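Local coordinates for P-granule scaffold (PDB 5W4A), which is a scaffold protein of nematode P granules, the germ granules, and probably takes part in RNA binding and mRNA repression, at residues F43-V47 with Y173-I178. Coordinates in Å, arbitrary orientation, origin at the centre of the assembly. Residue numbers count along the deposited sequence, not the author numbering.
Sequences FAAYV and YVFTKI. With EDO (1,2-ethanediol), chain T; EDO (1,2-ethanediol), chain Q.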
loop_
_atom_site.group_PDB
_atom_site.type_symbol
_atom_site.label_atom_id
_atom_site.label_comp_id
_atom_site.label_asym_id
_atom_site.label_seq_id
_atom_site.Cartn_x
_atom_site.Cartn_y
_atom_site.Cartn_z
ATOM N N PHE C 43 -21.777 17.234 10.921
ATOM C CA PHE C 43 -20.691 16.480 10.285
ATOM C C PHE C 43 -21.061 15.000 10.188
ATOM O O PHE C 43 -21.003 14.402 9.102
ATOM C CB PHE C 43 -19.407 16.741 11.095
ATOM C CG PHE C 43 -18.137 16.071 10.591
ATOM C CD1 PHE C 43 -17.997 15.536 9.313
ATOM C CD2 PHE C 43 -17.042 16.024 11.447
ATOM C CE1 PHE C 43 -16.793 14.925 8.926
ATOM C CE2 PHE C 43 -15.856 15.434 11.061
ATOM C CZ PHE C 43 -15.727 14.898 9.803
ATOM N N ALA C 44 -21.529 14.415 11.297
ATOM C CA ALA C 44 -21.987 13.031 11.279
ATOM C C ALA C 44 -23.169 12.841 10.339
ATOM O O ALA C 44 -23.226 11.852 9.591
ATOM C CB ALA C 44 -22.344 12.569 12.686
ATOM N N ALA C 45 -24.130 13.766 10.354
ATOM C CA ALA C 45 -25.303 13.579 9.513
ATOM C C ALA C 45 -24.931 13.548 8.042
ATOM O O ALA C 45 -25.489 12.759 7.270
ATOM C CB ALA C 45 -26.328 14.684 9.788
ATOM N N TYR C 46 -24.009 14.416 7.629
ATOM C CA TYR C 46 -23.585 14.443 6.239
ATOM C C TYR C 46 -22.809 13.187 5.865
ATOM O O TYR C 46 -23.057 12.577 4.821
ATOM C CB TYR C 46 -22.739 15.678 5.995
ATOM C CG TYR C 46 -22.320 15.862 4.571
ATOM C CD1 TYR C 46 -23.241 16.281 3.632
ATOM C CD2 TYR C 46 -21.010 15.654 4.167
ATOM C CE1 TYR C 46 -22.882 16.487 2.323
ATOM C CE2 TYR C 46 -20.633 15.844 2.850
ATOM C CZ TYR C 46 -21.580 16.269 1.928
ATOM O OH TYR C 46 -21.254 16.486 0.601
ATOM N N VAL C 47 -21.831 12.801 6.691
ATOM C CA VAL C 47 -21.003 11.632 6.379
ATOM C C VAL C 47 -21.846 10.367 6.194
ATOM O O VAL C 47 -21.577 9.547 5.291
ATOM C CB VAL C 47 -19.953 11.433 7.485
ATOM C CG1 VAL C 47 -19.355 10.036 7.407
ATOM C CG2 VAL C 47 -18.865 12.489 7.357
ATOM N N TYR C 173 -13.402 6.930 3.281
ATOM C CA TYR C 173 -14.769 7.325 2.932
ATOM C C TYR C 173 -15.099 8.718 3.451
ATOM O O TYR C 173 -15.668 9.539 2.720
ATOM C CB TYR C 173 -15.764 6.293 3.472
ATOM C CG TYR C 173 -17.172 6.560 2.998
ATOM C CD1 TYR C 173 -17.502 6.351 1.660
ATOM C CD2 TYR C 173 -18.130 7.065 3.841
ATOM C CE1 TYR C 173 -18.754 6.613 1.182
ATOM C CE2 TYR C 173 -19.449 7.308 3.361
ATOM C CZ TYR C 173 -19.720 7.083 2.032
ATOM O OH TYR C 173 -20.965 7.334 1.471
ATOM N N VAL C 174 -14.774 8.997 4.717
ATOM C CA VAL C 174 -15.025 10.326 5.280
ATOM C C VAL C 174 -14.285 11.391 4.487
ATOM O O VAL C 174 -14.870 12.412 4.108
ATOM C CB VAL C 174 -14.632 10.383 6.763
ATOM C CG1 VAL C 174 -14.797 11.796 7.316
ATOM C CG2 VAL C 174 -15.469 9.403 7.624
ATOM N N PHE C 175 -12.985 11.188 4.227
ATOM C CA PHE C 175 -12.243 12.178 3.426
ATOM C C PHE C 175 -12.873 12.364 2.051
ATOM O O PHE C 175 -12.963 13.490 1.552
ATOM C CB PHE C 175 -10.768 11.779 3.262
ATOM C CG PHE C 175 -9.903 12.026 4.491
ATOM C CD1 PHE C 175 -9.734 13.318 4.999
ATOM C CD2 PHE C 175 -9.208 10.974 5.117
ATOM C CE1 PHE C 175 -8.921 13.570 6.117
ATOM C CE2 PHE C 175 -8.379 11.232 6.226
ATOM C CZ PHE C 175 -8.254 12.517 6.733
ATOM N N THR C 176 -13.284 11.275 1.406
ATOM C CA THR C 176 -13.912 11.387 0.098
ATOM C C THR C 176 -15.160 12.256 0.170
ATOM O O THR C 176 -15.366 13.134 -0.682
ATOM C CB THR C 176 -14.240 9.994 -0.436
ATOM O OG1 THR C 176 -13.015 9.303 -0.748
ATOM C CG2 THR C 176 -15.099 10.051 -1.678
ATOM N N LYS C 177 -15.993 12.044 1.190
ATOM C CA LYS C 177 -17.222 12.824 1.345
ATOM C C LYS C 177 -16.911 14.296 1.597
ATOM O O LYS C 177 -17.492 15.183 0.946
ATOM C CB LYS C 177 -18.068 12.253 2.500
ATOM C CG LYS C 177 -18.729 10.896 2.243
ATOM C CD LYS C 177 -19.942 10.997 1.323
ATOM C CE LYS C 177 -21.065 11.791 1.971
ATOM N NZ LYS C 177 -22.318 11.751 1.170
ATOM N N ILE C 178 -15.994 14.590 2.542
ATOM C CA ILE C 178 -15.771 15.972 2.971
ATOM C C ILE C 178 -15.001 16.770 1.931
ATOM O O ILE C 178 -15.248 17.971 1.757
ATOM C CB ILE C 178 -15.054 15.988 4.334
ATOM C CG1 ILE C 178 -15.967 15.373 5.391
ATOM C CG2 ILE C 178 -14.591 17.401 4.705
ATOM C CD1 ILE C 178 -17.213 16.194 5.686
HETATM C C1 EDO T . -17.637 18.881 -0.680
HETATM O O1 EDO T . -17.325 20.255 -0.940
HETATM C C2 EDO T . -18.402 18.699 0.640
HETATM O O2 EDO T . -17.858 19.472 1.729
HETATM C C1 EDO Q . -13.213 21.052 2.548
HETATM O O1 EDO Q . -13.886 20.855 1.292
HETATM C C2 EDO Q . -14.042 21.940 3.473
HETATM O O2 EDO Q . -15.106 21.187 4.069
HETATM O O HOH W 1 -24.669 13.060 2.560
HETATM O O HOH W 2 -19.112 15.169 -1.075
HETATM O O HOH W 3 -22.753 8.763 2.834
#
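Two helices far apart in sequence cross almost at right angles here (96°, segment axes 10.5 Å apart), an apolar helix-helix contact edged by a cation-pi pair and waters. It joins the short helix 42-47 to helix 169-179 within the mainly helical N-domain. Compact valines suit the point where the backbones come nearest, Val47 CG1 lying 3.9 Å from Val174 CG2. Longer side chains span the gap elsewhere: Ile178 CD1 reaches 3.5 Å from Phe43 CE1 and 4.1 Å from Tyr46 CD2. The Phe43 ring extends this apolar layer to Leu22 and Ile60 of neighbouring helices. At the more open margin, Lys177 is long enough to place its NZ 4.8 Å from the centroid of the Tyr46 ring, over its face. Tyr46 O and Val47 O, at the helix end, have no i+4 NH of that helix to bond, and water serves them. One water bridges Lys177 NZ (3.0 Å) and Tyr46 O (2.8 Å); another joins Val47 O (2.8 Å) and Tyr173 OH (2.7 Å), the latter also hydrogen-bonded to Arg194 NE. A third links Tyr46 OH (3.0 Å) to Lys177 O (2.6 Å). The interface thus holds a lysine charge through an aromatic face and water, without direct hydrogen bonds between the segments.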